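Hypothetical protein (Aquifex aeolicus, PDB 2HEK) is of unknown function but carries a zinc-binding HD domain, binds GDP at sites far from the metal, and may be a dGTPase. Local coordinates at residues R133-I137 against E146-S151; F91-V97 against L233-K238; L83-G87 against F108-I113. All coordinates share one frame; numbering follows the deposited sequence.

All four segments of contacts 1 and 3 belong to the helical HD domain, whereas contact 2 joins that domain to helix 224-240 of the HD-associated region. Contact 3 is the buried one: a metal-bearing turn lies on helix 108-115 through aliphatic packing and one weak hydrogen bond. Contact 1 is partly buried, apolar at Ile-137 and Leu-150 and ionic toward its outer side, where two arginines meet one glutamate. Contact 2, also partly buried, is apolar packing without polar bonds between its two segments. Contacts 1 and 3 touch, Val-135 of helix 128-139 lying against Glu-110 and Ile-113; contact 2 adjoins contact 3 in sequence but has its centre about 18 Å from it.

Contact 1: R133-I137 against E146-S151; sequences RLVRI and EEKLLS
Arg-133, Arg-136 and Glu-147 form a salt-bridge network across the crossing of helices 128-139 and 145-155 of the HD domain, whose axes here pass 9.4 Å apart at -53°. Arg-133 brings its CG methylene to 3.4 Å from Glu-147 OE2; its NE, which donates to a water, is a long 3.8 Å from the same oxygen. Its NH2 meets Glu-146 CG at the guanidinium edge and pairs with Glu-73, while NH1 pairs with Asp-130. Arg-136 binds Glu-147 side-on with two nearly straight bonds, NE to OE1 at 2.8 Å and NH2 to OE2 at 2.9 Å. Both oxygens are met on their syn sides and lie in the guanidinium plane, although the two flat groups are turned 30° apart. With an alanine here both bonds are gone, and the buried carboxylate would probably be left poorly compensated by the long Arg-133 pairing and Glu-143 N. Ile-137 then brings the contact inward: its CD1 meets Leu-150 CD1 at 3.8 Å, and its CG2 rests on the backbone of Ser-151. With OG anti to the backbone N (chi1 -170°), Ser-151 donates from OG to Ile-137 O at 2.9 Å, in the carbonyl plane and on a lone pair.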
loop_
_atom_site.group_PDB
_atom_site.type_symbol
_atom_site.label_atom_id
_atom_site.label_comp_id
_atom_site.label_asym_id
_atom_site.label_seq_id
_atom_site.Cartn_x
_atom_site.Cartn_y
_atom_site.Cartn_z
ATOM N N ARG A 133 -21.982 -11.716 -32.132
ATOM C CA ARG A 133 -21.110 -10.541 -31.981
ATOM C C ARG A 133 -20.255 -10.649 -30.709
ATOM O O ARG A 133 -19.064 -10.386 -30.756
ATOM C CB ARG A 133 -21.946 -9.253 -31.951
ATOM C CG ARG A 133 -22.638 -8.992 -33.302
ATOM C CD ARG A 133 -23.571 -7.818 -33.246
ATOM N NE ARG A 133 -22.884 -6.520 -33.118
ATOM C CZ ARG A 133 -22.972 -5.696 -32.073
ATOM N NH1 ARG A 133 -23.667 -6.035 -30.992
ATOM N NH2 ARG A 133 -22.335 -4.525 -32.103
ATOM N N LEU A 134 -20.875 -11.057 -29.593
ATOM C CA LEU A 134 -20.136 -11.365 -28.364
ATOM C C LEU A 134 -18.977 -12.337 -28.621
ATOM O O LEU A 134 -17.863 -12.123 -28.157
ATOM C CB LEU A 134 -21.078 -11.938 -27.298
ATOM C CG LEU A 134 -20.464 -12.259 -25.914
ATOM C CD1 LEU A 134 -21.582 -12.217 -24.906
ATOM C CD2 LEU A 134 -19.844 -13.628 -25.890
ATOM N N VAL A 135 -19.241 -13.410 -29.350
ATOM C CA VAL A 135 -18.187 -14.381 -29.686
ATOM C C VAL A 135 -17.014 -13.747 -30.460
ATOM O O VAL A 135 -15.858 -13.939 -30.112
ATOM C CB VAL A 135 -18.752 -15.584 -30.463
ATOM C CG1 VAL A 135 -17.598 -16.414 -31.064
ATOM C CG2 VAL A 135 -19.628 -16.431 -29.541
ATOM N N ARG A 136 -17.313 -12.973 -31.493
ATOM C CA ARG A 136 -16.277 -12.287 -32.280
ATOM C C ARG A 136 -15.482 -11.304 -31.435
ATOM O O ARG A 136 -14.273 -11.237 -31.541
ATOM C CB ARG A 136 -16.914 -11.545 -33.477
ATOM C CG ARG A 136 -17.305 -12.510 -34.605
ATOM C CD ARG A 136 -17.610 -11.812 -35.951
ATOM N NE ARG A 136 -18.807 -10.979 -35.886
ATOM C CZ ARG A 136 -20.046 -11.461 -36.071
ATOM N NH1 ARG A 136 -20.244 -12.749 -36.290
ATOM N NH2 ARG A 136 -21.074 -10.669 -36.006
ATOM N N ILE A 137 -16.190 -10.519 -30.639
ATOM C CA ILE A 137 -15.606 -9.527 -29.766
ATOM C C ILE A 137 -14.634 -10.216 -28.792
ATOM O O ILE A 137 -13.464 -9.813 -28.668
ATOM C CB ILE A 137 -16.711 -8.736 -29.039
ATOM C CG1 ILE A 137 -17.394 -7.801 -30.045
ATOM C CG2 ILE A 137 -16.152 -7.906 -27.787
ATOM C CD1 ILE A 137 -18.736 -7.347 -29.617
ATOM N N GLU A 146 -17.774 -1.175 -34.980
ATOM C CA GLU A 146 -18.308 -1.289 -33.626
ATOM C C GLU A 146 -17.705 -2.509 -32.941
ATOM O O GLU A 146 -17.227 -2.402 -31.815
ATOM C CB GLU A 146 -19.842 -1.350 -33.624
ATOM C CG GLU A 146 -20.506 -1.601 -32.238
ATOM C CD GLU A 146 -20.361 -0.460 -31.195
ATOM O OE1 GLU A 146 -19.537 0.484 -31.355
ATOM O OE2 GLU A 146 -21.083 -0.530 -30.175
ATOM N N GLU A 147 -17.708 -3.655 -33.621
ATOM C CA GLU A 147 -17.158 -4.852 -33.039
ATOM C C GLU A 147 -15.672 -4.670 -32.744
ATOM O O GLU A 147 -15.192 -5.178 -31.740
ATOM C CB GLU A 147 -17.366 -6.057 -33.911
ATOM C CG GLU A 147 -18.850 -6.557 -33.970
ATOM C CD GLU A 147 -19.028 -7.723 -34.955
ATOM O OE1 GLU A 147 -18.022 -8.376 -35.300
ATOM O OE2 GLU A 147 -20.182 -8.006 -35.382
ATOM N N LYS A 148 -14.960 -3.951 -33.610
ATOM C CA LYS A 148 -13.524 -3.740 -33.412
ATOM C C LYS A 148 -13.263 -2.877 -32.175
ATOM O O LYS A 148 -12.392 -3.216 -31.380
ATOM C CB LYS A 148 -12.836 -3.157 -34.660
ATOM C CG LYS A 148 -11.309 -2.942 -34.502
ATOM C CD LYS A 148 -10.737 -2.261 -35.737
ATOM C CE LYS A 148 -9.218 -2.135 -35.698
ATOM N NZ LYS A 148 -8.703 -1.481 -36.994
ATOM N N LEU A 149 -14.012 -1.789 -32.000
ATOM C CA LEU A 149 -13.855 -0.966 -30.793
ATOM C C LEU A 149 -14.090 -1.804 -29.527
ATOM O O LEU A 149 -13.326 -1.720 -28.559
ATOM C CB LEU A 149 -14.814 0.248 -30.801
ATOM C CG LEU A 149 -14.908 1.100 -29.530
ATOM C CD1 LEU A 149 -13.553 1.779 -29.208
ATOM C CD2 LEU A 149 -16.000 2.157 -29.636
ATOM N N LEU A 150 -15.169 -2.588 -29.530
ATOM C CA LEU A 150 -15.544 -3.343 -28.354
ATOM C C LEU A 150 -14.507 -4.396 -28.078
ATOM O O LEU A 150 -14.143 -4.608 -26.915
ATOM C CB LEU A 150 -16.967 -3.968 -28.500
ATOM C CG LEU A 150 -18.143 -2.977 -28.593
ATOM C CD1 LEU A 150 -19.485 -3.714 -28.617
ATOM C CD2 LEU A 150 -18.114 -2.000 -27.396
ATOM N N SER A 151 -14.008 -5.035 -29.144
ATOM C CA SER A 151 -12.996 -6.068 -29.005
ATOM C C SER A 151 -11.677 -5.498 -28.457
ATOM O O SER A 151 -11.016 -6.154 -27.644
ATOM C CB SER A 151 -12.740 -6.743 -30.339
ATOM O OG SER A 151 -11.937 -7.877 -30.128
HETATM O O HOH W 1 -21.911 -6.273 -35.829
#

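Contact 2: F91-V97 against L233-K238; sequences FSHTTEV and LVEFLK
An apolar interface between the loop and short helix at 91-97 of the HD domain and helix 224-240 of the HD-associated region brings together parts of the chain more than 130 residues apart. Phe-91 and Leu-233 meet at one end, where Leu-233 lies over a face of the Phe-91 ring with CD1 toward the rim, though the fine placing of its methyls is uncertain. One turn further on, Leu-237 sends CD2 against Thr-94 CG2, a tight 3.4 Å, the two side chains crossing at about a right angle. The threonine hydroxyl is engaged within its own loop, chiefly with the carbonyl O of Pro-89, and the methyl is presented to the leucine. Val-97 has the most surface covered. Its two methyls divide the work: CG1, anti to the backbone N (chi1 175°), presses on Lys-238 CG at 3.5 Å, and CG2 reaches Val-234 CG1 at 3.8 Å and the CE methylene of the lysine. Lys-238 thus contributes its aliphatic chain. Around this interface Phe-91 also touches Val-260 of helix 257-266, Leu-39 contacts both Phe-91 and Leu-233, and Val-97 continues onto Ile-241 just beyond helix 224-240.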
loop_
_atom_site.group_PDB
_atom_site.type_symbol
_atom_site.label_atom_id
_atom_site.label_comp_id
_atom_site.label_asym_id
_atom_site.label_seq_id
_atom_site.Cartn_x
_atom_site.Cartn_y
_atom_site.Cartn_z
ATOM N N PHE A 91 -3.023 -25.199 -17.524
ATOM C CA PHE A 91 -1.596 -24.764 -17.688
ATOM C C PHE A 91 -1.413 -23.699 -18.761
ATOM O O PHE A 91 -2.355 -23.112 -19.269
ATOM C CB PHE A 91 -0.584 -25.915 -17.924
ATOM C CG PHE A 91 -0.391 -26.876 -16.770
ATOM C CD1 PHE A 91 -0.931 -28.131 -16.929
ATOM C CD2 PHE A 91 0.245 -26.582 -15.567
ATOM C CE1 PHE A 91 -0.910 -29.066 -15.923
ATOM C CE2 PHE A 91 0.264 -27.517 -14.560
ATOM C CZ PHE A 91 -0.321 -28.764 -14.725
ATOM N N SER A 92 -0.126 -23.452 -19.087
ATOM C CA SER A 92 0.234 -22.392 -20.027
ATOM C C SER A 92 0.612 -22.870 -21.410
ATOM O O SER A 92 1.200 -23.939 -21.565
ATOM C CB SER A 92 1.370 -21.549 -19.440
ATOM O OG SER A 92 1.083 -21.151 -18.109
ATOM N N HIS A 93 0.290 -22.079 -22.427
ATOM C CA HIS A 93 0.808 -22.496 -23.702
ATOM C C HIS A 93 0.196 -23.819 -24.138
ATOM O O HIS A 93 0.862 -24.636 -24.745
ATOM C CB HIS A 93 2.329 -22.627 -23.591
ATOM C CG HIS A 93 2.984 -21.385 -22.890
ATOM N ND1 HIS A 93 3.228 -20.250 -23.635
ATOM C CD2 HIS A 93 3.384 -21.118 -21.623
ATOM C CE1 HIS A 93 3.784 -19.335 -22.882
ATOM N NE2 HIS A 93 3.882 -19.842 -21.661
ATOM N N THR A 94 -1.085 -24.018 -23.823
ATOM C CA THR A 94 -1.686 -25.325 -24.101
ATOM C C THR A 94 -2.694 -25.326 -25.235
ATOM O O THR A 94 -3.070 -26.376 -25.750
ATOM C CB THR A 94 -2.269 -25.911 -22.827
ATOM O OG1 THR A 94 -2.993 -24.894 -22.139
ATOM C CG2 THR A 94 -1.164 -26.438 -21.924
ATOM N N THR A 95 -3.141 -24.140 -25.647
ATOM C CA THR A 95 -4.091 -24.019 -26.750
ATOM C C THR A 95 -3.554 -24.724 -27.989
ATOM O O THR A 95 -4.269 -25.476 -28.675
ATOM C CB THR A 95 -4.384 -22.555 -27.079
ATOM O OG1 THR A 95 -4.941 -21.907 -25.929
ATOM C CG2 THR A 95 -5.374 -22.454 -28.228
ATOM N N GLU A 96 -2.278 -24.468 -28.273
ATOM C CA GLU A 96 -1.582 -24.972 -29.451
ATOM C C GLU A 96 -1.362 -26.484 -29.449
ATOM O O GLU A 96 -0.998 -27.051 -30.478
ATOM C CB GLU A 96 -0.236 -24.256 -29.617
ATOM C CG GLU A 96 -0.346 -22.744 -29.819
ATOM C CD GLU A 96 -0.135 -21.927 -28.535
ATOM O OE1 GLU A 96 -0.422 -22.421 -27.413
ATOM O OE2 GLU A 96 0.320 -20.766 -28.661
ATOM N N VAL A 97 -1.567 -27.138 -28.305
ATOM C CA VAL A 97 -1.458 -28.597 -28.267
ATOM C C VAL A 97 -2.827 -29.257 -28.464
ATOM O O VAL A 97 -2.900 -30.397 -28.932
ATOM C CB VAL A 97 -0.872 -29.084 -26.929
ATOM C CG1 VAL A 97 -0.883 -30.604 -26.866
ATOM C CG2 VAL A 97 0.538 -28.545 -26.738
ATOM N N LEU A 233 5.996 -30.010 -19.068
ATOM C CA LEU A 233 4.561 -30.191 -19.023
ATOM C C LEU A 233 3.967 -30.387 -20.419
ATOM O O LEU A 233 3.133 -31.266 -20.644
ATOM C CB LEU A 233 3.877 -29.017 -18.320
ATOM C CG LEU A 233 2.401 -29.403 -18.367
ATOM C CD1 LEU A 233 1.868 -30.029 -17.093
ATOM C CD2 LEU A 233 1.572 -28.261 -18.790
ATOM N N VAL A 234 4.395 -29.557 -21.362
ATOM C CA VAL A 234 3.824 -29.601 -22.695
ATOM C C VAL A 234 4.180 -30.929 -23.408
ATOM O O VAL A 234 3.344 -31.534 -24.096
ATOM C CB VAL A 234 4.158 -28.307 -23.488
ATOM C CG1 VAL A 234 3.852 -28.470 -24.942
ATOM C CG2 VAL A 234 3.332 -27.124 -22.920
ATOM N N GLU A 235 5.390 -31.420 -23.198
ATOM C CA GLU A 235 5.748 -32.730 -23.737
ATOM C C GLU A 235 4.805 -33.820 -23.211
ATOM O O GLU A 235 4.301 -34.650 -23.992
ATOM C CB GLU A 235 7.206 -33.062 -23.417
ATOM C CG GLU A 235 8.162 -32.239 -24.248
ATOM C CD GLU A 235 9.614 -32.411 -23.869
ATOM O OE1 GLU A 235 9.943 -33.363 -23.135
ATOM O OE2 GLU A 235 10.439 -31.587 -24.323
ATOM N N PHE A 236 4.550 -33.796 -21.895
ATOM C CA PHE A 236 3.625 -34.737 -21.284
ATOM C C PHE A 236 2.207 -34.564 -21.804
ATOM O O PHE A 236 1.580 -35.540 -22.211
ATOM C CB PHE A 236 3.636 -34.630 -19.765
ATOM C CG PHE A 236 2.451 -35.307 -19.104
ATOM C CD1 PHE A 236 2.268 -36.690 -19.216
ATOM C CD2 PHE A 236 1.527 -34.566 -18.376
ATOM C CE1 PHE A 236 1.177 -37.314 -18.636
ATOM C CE2 PHE A 236 0.447 -35.188 -17.773
ATOM C CZ PHE A 236 0.268 -36.559 -17.905
ATOM N N LEU A 237 1.701 -33.328 -21.804
ATOM C CA LEU A 237 0.320 -33.074 -22.221
ATOM C C LEU A 237 0.029 -33.645 -23.615
ATOM O O LEU A 237 -1.059 -34.173 -23.854
ATOM C CB LEU A 237 -0.049 -31.584 -22.130
ATOM C CG LEU A 237 -1.518 -31.261 -22.467
ATOM C CD1 LEU A 237 -2.544 -32.067 -21.646
ATOM C CD2 LEU A 237 -1.811 -29.773 -22.348
ATOM N N LYS A 238 1.016 -33.555 -24.509
ATOM C CA LYS A 238 0.936 -34.138 -25.851
ATOM C C LYS A 238 0.750 -35.663 -25.857
ATOM O O LYS A 238 -0.036 -36.186 -26.644
ATOM C CB LYS A 238 2.162 -33.751 -26.682
ATOM C CG LYS A 238 2.055 -32.380 -27.306
ATOM C CD LYS A 238 3.395 -31.934 -27.867
ATOM C CE LYS A 238 3.411 -30.420 -28.114
ATOM N NZ LYS A 238 4.802 -29.868 -28.285
#

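Contact 3: L83-G87 against F108-I113; sequences LHDLG and FTERVI
Leu-86, Gly-87 and Thr-109 have the most surface buried where the turn carrying the His-84/Asp-85 pair of the HD motif rests on the start of helix 108-115. A type I beta turn from Leu-83 to Leu-86 brings the chain down on the helix, and at Gly-87 the two backbones nearly meet, with Gly-87 CA 3.7 Å from Thr-109 CA. A beta carbon on Gly-87 would collide with Thr-109 N, so this close approach depends on the missing side chain. Thr-109 faces the turn with both branches. Its OG1, beside the backbone N (chi1 -64°), accepts a weak, bent hydrogen bond from Gly-87 N at 3.2 Å (N-H...O angle 129°), while CG2 lies 3.7 Å from the carbonyl O of Leu-83. That carbonyl is also the acceptor for Leu-86 N, closing the turn.

Leu-86 packs one turn further along the helix, against Val-112 and Ile-113. Its CB lies on Val-112 CG1 at 3.9 Å, and its CD1 abuts Ile-113 CG1 at 3.7 Å, the leucine and isoleucine side chains crossing at about a right angle. Ile-118 of helix 117-123 borders Leu-86 and Leu-83 as well.

The CB of Asp-85 is directed away from helix 108-115; its carboxylate belongs to the zinc site with His-54 and Asp-161, and its OD2 forms a salt bridge with Arg-51. The chemistry is consistent with a turn seated on the helix by its aliphatic and backbone contacts, while the metal ligand Asp-85 takes no part in them.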
loop_
_atom_site.group_PDB
_atom_site.type_symbol
_atom_site.label_atom_id
_atom_site.label_comp_id
_atom_site.label_asym_id
_atom_site.label_seq_id
_atom_site.Cartn_x
_atom_site.Cartn_y
_atom_site.Cartn_z
ATOM N N LEU A 83 -16.560 -13.996 -20.277
ATOM C CA LEU A 83 -16.497 -15.352 -20.832
ATOM C C LEU A 83 -15.227 -15.609 -21.627
ATOM O O LEU A 83 -15.055 -16.672 -22.217
ATOM C CB LEU A 83 -17.742 -15.604 -21.704
ATOM C CG LEU A 83 -19.070 -15.360 -20.962
ATOM C CD1 LEU A 83 -20.236 -15.568 -21.902
ATOM C CD2 LEU A 83 -19.217 -16.286 -19.743
ATOM N N HIS A 84 -14.330 -14.621 -21.624
ATOM C CA HIS A 84 -13.122 -14.658 -22.440
ATOM C C HIS A 84 -12.263 -15.893 -22.252
ATOM O O HIS A 84 -11.605 -16.313 -23.176
ATOM C CB HIS A 84 -12.260 -13.424 -22.176
ATOM C CG HIS A 84 -11.148 -13.253 -23.167
ATOM N ND1 HIS A 84 -9.834 -13.551 -22.871
ATOM C CD2 HIS A 84 -11.155 -12.826 -24.452
ATOM C CE1 HIS A 84 -9.077 -13.312 -23.931
ATOM N NE2 HIS A 84 -9.855 -12.867 -24.903
ATOM N N ASP A 85 -12.237 -16.449 -21.041
ATOM C CA ASP A 85 -11.428 -17.621 -20.707
ATOM C C ASP A 85 -12.144 -18.996 -20.755
ATOM O O ASP A 85 -11.540 -20.014 -20.387
ATOM C CB ASP A 85 -10.870 -17.441 -19.275
ATOM C CG ASP A 85 -9.555 -16.676 -19.221
ATOM O OD1 ASP A 85 -9.153 -16.007 -20.190
ATOM O OD2 ASP A 85 -8.889 -16.756 -18.170
ATOM N N LEU A 86 -13.398 -19.059 -21.189
ATOM C CA LEU A 86 -14.145 -20.332 -21.119
ATOM C C LEU A 86 -13.455 -21.487 -21.835
ATOM O O LEU A 86 -13.561 -22.646 -21.412
ATOM C CB LEU A 86 -15.556 -20.180 -21.662
ATOM C CG LEU A 86 -16.601 -19.401 -20.865
ATOM C CD1 LEU A 86 -17.891 -19.361 -21.698
ATOM C CD2 LEU A 86 -16.885 -20.090 -19.554
ATOM N N GLY A 87 -12.735 -21.174 -22.907
ATOM C CA GLY A 87 -12.069 -22.177 -23.705
ATOM C C GLY A 87 -10.593 -22.434 -23.355
ATOM O O GLY A 87 -9.896 -23.084 -24.122
ATOM N N PHE A 108 -12.010 -23.185 -28.860
ATOM C CA PHE A 108 -12.755 -23.816 -27.765
ATOM C C PHE A 108 -13.635 -22.838 -26.977
ATOM O O PHE A 108 -14.644 -23.247 -26.420
ATOM C CB PHE A 108 -11.830 -24.599 -26.840
ATOM C CG PHE A 108 -11.517 -25.979 -27.335
ATOM C CD1 PHE A 108 -10.397 -26.210 -28.121
ATOM C CD2 PHE A 108 -12.361 -27.044 -27.042
ATOM C CE1 PHE A 108 -10.114 -27.503 -28.597
ATOM C CE2 PHE A 108 -12.088 -28.323 -27.507
ATOM C CZ PHE A 108 -10.958 -28.553 -28.283
ATOM N N THR A 109 -13.275 -21.552 -26.954
ATOM C CA THR A 109 -14.132 -20.541 -26.305
ATOM C C THR A 109 -15.458 -20.431 -27.021
ATOM O O THR A 109 -16.488 -20.349 -26.374
ATOM C CB THR A 109 -13.470 -19.156 -26.216
ATOM O OG1 THR A 109 -12.312 -19.256 -25.382
ATOM C CG2 THR A 109 -14.411 -18.138 -25.602
ATOM N N GLU A 110 -15.422 -20.399 -28.358
ATOM C CA GLU A 110 -16.639 -20.371 -29.160
ATOM C C GLU A 110 -17.425 -21.649 -28.944
ATOM O O GLU A 110 -18.631 -21.575 -28.750
ATOM C CB GLU A 110 -16.372 -20.132 -30.678
ATOM C CG GLU A 110 -17.674 -20.184 -31.539
ATOM C CD GLU A 110 -17.427 -19.788 -33.011
ATOM O OE1 GLU A 110 -16.259 -19.637 -33.375
ATOM O OE2 GLU A 110 -18.384 -19.616 -33.798
ATOM N N ARG A 111 -16.772 -22.812 -28.928
ATOM C CA ARG A 111 -17.451 -24.075 -28.715
ATOM C C ARG A 111 -18.166 -24.165 -27.366
ATOM O O ARG A 111 -19.300 -24.633 -27.299
ATOM C CB ARG A 111 -16.441 -25.232 -28.853
ATOM C CG ARG A 111 -15.909 -25.418 -30.262
ATOM C CD ARG A 111 -15.304 -26.792 -30.454
ATOM N NE ARG A 111 -16.275 -27.849 -30.171
ATOM C CZ ARG A 111 -15.952 -29.118 -29.952
ATOM N NH1 ARG A 111 -14.677 -29.487 -29.998
ATOM N NH2 ARG A 111 -16.895 -30.007 -29.709
ATOM N N VAL A 112 -17.501 -23.714 -26.309
ATOM C CA VAL A 112 -18.079 -23.751 -24.953
ATOM C C VAL A 112 -19.320 -22.813 -24.876
ATOM O O VAL A 112 -20.345 -23.154 -24.300
ATOM C CB VAL A 112 -17.025 -23.461 -23.848
ATOM C CG1 VAL A 112 -17.684 -23.315 -22.487
ATOM C CG2 VAL A 112 -15.981 -24.570 -23.801
ATOM N N ILE A 113 -19.203 -21.632 -25.480
ATOM C CA ILE A 113 -20.337 -20.697 -25.501
ATOM C C ILE A 113 -21.537 -21.267 -26.275
ATOM O O ILE A 113 -22.681 -21.061 -25.862
ATOM C CB ILE A 113 -19.913 -19.365 -26.115
ATOM C CG1 ILE A 113 -18.983 -18.600 -25.166
ATOM C CG2 ILE A 113 -21.126 -18.504 -26.446
ATOM C CD1 ILE A 113 -18.150 -17.537 -25.849
#